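Local atomic coordinates of C2 domain protein (Ramazzottius varieornatus, PDB entry 7DF2), a protein that binds calcium ions in the loops at one end of a C2-type beta sandwich and is found specifically in tardigrades, its wider role not firmly established. Residues I43-G54 with C68-T78. Sequence-based numbering, arbitrary orientation. Where two conformers were deposited one is given.
Sequences IEMNVVRLDTQG and CDPKIIAFIDT. With CA (calcium ion), chain E; CA (calcium ion), chain D; GLC (alpha-D-glucopyranose), chain B.
Met45 and Ile76 interlock near the end of the contact away from the calcium ions, where two strands of different sheets face each other chiefly through apolar side chains. Met45 has its CG anti to the backbone N (chi1 169°), and its fully extended chain slides past Ile76 in the opposite direction. Its CB lies 3.7 Å from Ile76 CG1, its SD passes alongside the same carbon, and its methyl CE ends on Ala74 CB at 3.9 Å. The small Ala74 thus receives the end of a long side chain, with Val47 CG2 as a looser neighbour. With Ile76 CG1 anti to the carbonyl carbon (chi1 -62°) and CD1 extended beyond it, that methyl reaches 3.4 Å from Ile43 O. Farther along, Leu50 and Ile72 likewise pass in opposite directions, Leu50 CG being 3.9 Å from Ile72 CD1 in the conformer described.

Toward the calcium end, apolar packing yields to sulfur and turns. Cys68 SG, disulfide-bonded to Cys62, rests 3.6 Å from Gly54 C in the conformer described. The Thr52 hydroxyl oxygen accepts from Gly54 N at 2.9 Å, an ST turn overlapping, one residue on, the Asx turn in which Gln53 N meets Asp51 OD1 from 48° above the carboxylate plane. Asp69 grips one calcium with both carboxylate oxygens and shares OD2 with a second; Asp63 serves both, with Asn103 and Lys67 O at the first, Asp134 and Asp136 at the second.

Such face-to-face packing builds the C2 sandwich core. Strand 41-51 runs between 107-119 and 181-190, strand 70-77 between 96-100 and 121-136, whose Leu98, Ile126 and Met128 extend the apolar layer.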
# COMPACT_ATOMS: atom_id res chain seq x y z
N ILE A 43 -9.70 3.83 7.11
CA ILE A 43 -8.25 3.67 7.11
C ILE A 43 -7.68 4.55 6.02
O ILE A 43 -8.13 4.47 4.87
CB ILE A 43 -7.83 2.20 6.87
CG1 ILE A 43 -8.47 1.29 7.92
CG2 ILE A 43 -6.30 2.06 6.87
CD1 ILE A 43 -9.64 0.53 7.38
N GLU A 44 -6.70 5.37 6.37
CA GLU A 44 -5.96 6.17 5.40
C GLU A 44 -4.56 5.61 5.28
O GLU A 44 -3.92 5.28 6.29
CB GLU A 44 -5.90 7.65 5.82
CG GLU A 44 -7.28 8.27 5.97
CD GLU A 44 -7.21 9.75 6.32
OE1 GLU A 44 -6.09 10.28 6.49
OE2 GLU A 44 -8.28 10.37 6.44
N MET A 45 -4.10 5.45 4.04
CA MET A 45 -2.77 4.92 3.73
C MET A 45 -2.01 5.98 2.95
O MET A 45 -2.41 6.35 1.85
CB MET A 45 -2.88 3.63 2.94
CG MET A 45 -1.58 3.12 2.34
SD MET A 45 -1.95 1.62 1.39
CE MET A 45 -0.36 1.32 0.61
N ASN A 46 -0.92 6.47 3.54
CA ASN A 46 -0.08 7.50 2.94
C ASN A 46 1.19 6.84 2.43
O ASN A 46 1.97 6.30 3.23
CB ASN A 46 0.23 8.57 3.99
CG ASN A 46 1.12 9.69 3.48
OD1 ASN A 46 1.97 10.19 4.24
ND2 ASN A 46 0.90 10.16 2.25
N VAL A 47 1.38 6.86 1.12
CA VAL A 47 2.61 6.34 0.52
C VAL A 47 3.58 7.50 0.42
O VAL A 47 3.40 8.42 -0.38
CB VAL A 47 2.34 5.69 -0.84
CG1 VAL A 47 3.65 5.27 -1.51
CG2 VAL A 47 1.41 4.50 -0.65
N VAL A 48 4.61 7.47 1.27
CA VAL A 48 5.49 8.63 1.43
C VAL A 48 6.52 8.68 0.31
O VAL A 48 6.63 9.68 -0.41
CB VAL A 48 6.16 8.60 2.81
CG1 VAL A 48 7.10 9.79 2.97
CG2 VAL A 48 5.07 8.58 3.92
N ARG A 49 7.28 7.60 0.15
CA ARG A 49 8.29 7.55 -0.89
C ARG A 49 8.67 6.09 -1.12
O ARG A 49 8.36 5.21 -0.31
CB ARG A 49 9.52 8.39 -0.51
CG ARG A 49 10.21 7.91 0.74
CD ARG A 49 11.43 8.79 1.02
NE ARG A 49 12.15 8.23 2.16
CZ ARG A 49 11.77 8.36 3.42
NH1 ARG A 49 10.66 9.05 3.72
NH2 ARG A 49 12.48 7.80 4.39
N LEU A 50 9.34 5.86 -2.24
CA LEU A 50 9.73 4.52 -2.68
C LEU A 50 11.19 4.57 -3.07
O LEU A 50 11.57 5.36 -3.93
CB LEU A 50 8.85 4.09 -3.86
CG LEU A 50 8.69 2.69 -4.48
CD1 LEU A 50 9.95 1.92 -4.47
CD2 LEU A 50 7.54 1.88 -3.85
N ASP A 51 12.01 3.71 -2.44
CA ASP A 51 13.43 3.59 -2.78
C ASP A 51 13.59 2.33 -3.62
O ASP A 51 13.62 1.23 -3.07
CB ASP A 51 14.30 3.55 -1.53
CG ASP A 51 15.80 3.52 -1.85
OD1 ASP A 51 16.19 3.67 -3.04
OD2 ASP A 51 16.59 3.34 -0.91
N THR A 52 13.65 2.49 -4.94
CA THR A 52 13.88 1.36 -5.83
C THR A 52 15.34 0.92 -5.83
O THR A 52 15.64 -0.18 -6.33
CB THR A 52 13.51 1.70 -7.26
OG1 THR A 52 14.46 2.67 -7.75
CG2 THR A 52 12.09 2.28 -7.37
N GLN A 53 16.24 1.77 -5.34
CA GLN A 53 17.69 1.59 -5.47
C GLN A 53 18.12 1.45 -6.93
O GLN A 53 19.23 0.97 -7.22
CB GLN A 53 18.17 0.39 -4.65
CG GLN A 53 17.74 0.42 -3.19
CD GLN A 53 18.38 -0.68 -2.39
OE1 GLN A 53 18.10 -1.85 -2.62
NE2 GLN A 53 19.24 -0.31 -1.43
N GLY A 54 17.25 1.87 -7.85
CA GLY A 54 17.50 1.75 -9.26
C GLY A 54 17.42 0.36 -9.83
O GLY A 54 17.88 0.14 -10.95
N CYS A 68 14.85 4.15 -13.75
CA CYS A 68 13.59 3.41 -13.71
C CYS A 68 12.44 4.31 -14.16
O CYS A 68 12.48 5.53 -14.01
CB CYS A 68 13.29 2.87 -12.31
SG CYS A 68 14.52 1.77 -11.52
N ASP A 69 11.40 3.68 -14.71
CA ASP A 69 10.19 4.36 -15.19
C ASP A 69 9.02 3.83 -14.38
O ASP A 69 8.23 3.00 -14.87
CB ASP A 69 10.00 4.13 -16.69
CG ASP A 69 11.28 4.28 -17.44
OD1 ASP A 69 11.88 5.37 -17.31
OD2 ASP A 69 11.73 3.30 -18.07
N PRO A 70 8.89 4.28 -13.14
CA PRO A 70 8.02 3.57 -12.19
C PRO A 70 6.55 3.85 -12.43
O PRO A 70 6.12 4.99 -12.65
CB PRO A 70 8.48 4.11 -10.83
CG PRO A 70 8.99 5.48 -11.14
CD PRO A 70 9.62 5.39 -12.50
N LYS A 71 5.77 2.78 -12.41
CA LYS A 71 4.33 2.84 -12.20
C LYS A 71 4.10 2.21 -10.84
O LYS A 71 4.45 1.04 -10.63
CB LYS A 71 3.55 2.10 -13.29
CG LYS A 71 2.02 2.16 -13.08
CD LYS A 71 1.27 1.57 -14.28
CE LYS A 71 -0.24 1.59 -14.04
NZ LYS A 71 -1.01 1.01 -15.19
N ILE A 72 3.54 2.98 -9.91
CA ILE A 72 3.40 2.56 -8.53
C ILE A 72 1.92 2.58 -8.18
O ILE A 72 1.26 3.61 -8.36
CB ILE A 72 4.21 3.47 -7.59
CG1 ILE A 72 5.69 3.42 -7.98
CG2 ILE A 72 4.03 3.05 -6.13
CD1 ILE A 72 6.59 4.44 -7.26
N ILE A 73 1.41 1.46 -7.69
CA ILE A 73 -0.02 1.31 -7.41
C ILE A 73 -0.19 0.81 -5.98
O ILE A 73 0.70 0.15 -5.42
CB ILE A 73 -0.70 0.34 -8.41
CG1 ILE A 73 -0.18 -1.08 -8.23
CG2 ILE A 73 -0.45 0.80 -9.85
CD1 ILE A 73 -0.76 -2.07 -9.24
N ALA A 74 -1.33 1.14 -5.37
CA ALA A 74 -1.54 0.87 -3.96
C ALA A 74 -2.98 0.45 -3.69
O ALA A 74 -3.91 0.79 -4.44
CB ALA A 74 -1.22 2.10 -3.09
N PHE A 75 -3.16 -0.29 -2.60
CA PHE A 75 -4.47 -0.79 -2.20
C PHE A 75 -4.46 -1.07 -0.70
O PHE A 75 -3.47 -1.57 -0.17
CB PHE A 75 -4.81 -2.06 -2.99
CG PHE A 75 -6.24 -2.52 -2.82
CD1 PHE A 75 -7.26 -1.95 -3.57
CD2 PHE A 75 -6.54 -3.54 -1.93
CE1 PHE A 75 -8.57 -2.39 -3.43
CE2 PHE A 75 -7.85 -3.98 -1.79
CZ PHE A 75 -8.86 -3.40 -2.54
N ILE A 76 -5.57 -0.75 -0.02
CA ILE A 76 -5.76 -1.12 1.38
C ILE A 76 -6.55 -2.42 1.38
O ILE A 76 -7.74 -2.43 1.01
CB ILE A 76 -6.50 -0.02 2.16
CG1 ILE A 76 -5.69 1.28 2.19
CG2 ILE A 76 -6.80 -0.49 3.57
CD1 ILE A 76 -6.53 2.53 2.59
N ASP A 77 -5.91 -3.52 1.79
CA ASP A 77 -6.51 -4.86 1.70
C ASP A 77 -7.12 -5.25 3.05
O ASP A 77 -6.43 -5.76 3.94
CB ASP A 77 -5.47 -5.88 1.26
CG ASP A 77 -6.06 -7.28 1.07
OD1 ASP A 77 -7.29 -7.45 1.24
OD2 ASP A 77 -5.27 -8.20 0.74
N THR A 78 -8.43 -5.04 3.19
CA THR A 78 -9.11 -5.38 4.43
C THR A 78 -9.63 -6.81 4.47
O THR A 78 -10.17 -7.23 5.50
CB THR A 78 -10.30 -4.43 4.64
OG1 THR A 78 -11.15 -4.51 3.49
CG2 THR A 78 -9.80 -2.99 4.84
CA CA E . 14.05 4.40 -18.20
CA CA D . 12.00 0.99 -18.29
C1 GLC B . 11.46 15.48 3.54
C2 GLC B . 12.52 14.69 2.76
C3 GLC B . 11.92 13.47 2.04
C4 GLC B . 10.96 12.70 2.94
C5 GLC B . 10.05 13.66 3.71
C6 GLC B . 9.11 12.92 4.65
O2 GLC B . 13.21 15.51 1.84
O3 GLC B . 12.96 12.61 1.62
O4 GLC B . 10.17 11.79 2.19
O5 GLC B . 10.85 14.58 4.44
O6 GLC B . 7.84 13.52 4.55
O HOH W 1 12.29 1.53 -20.63
O HOH W 2 13.17 5.00 -20.41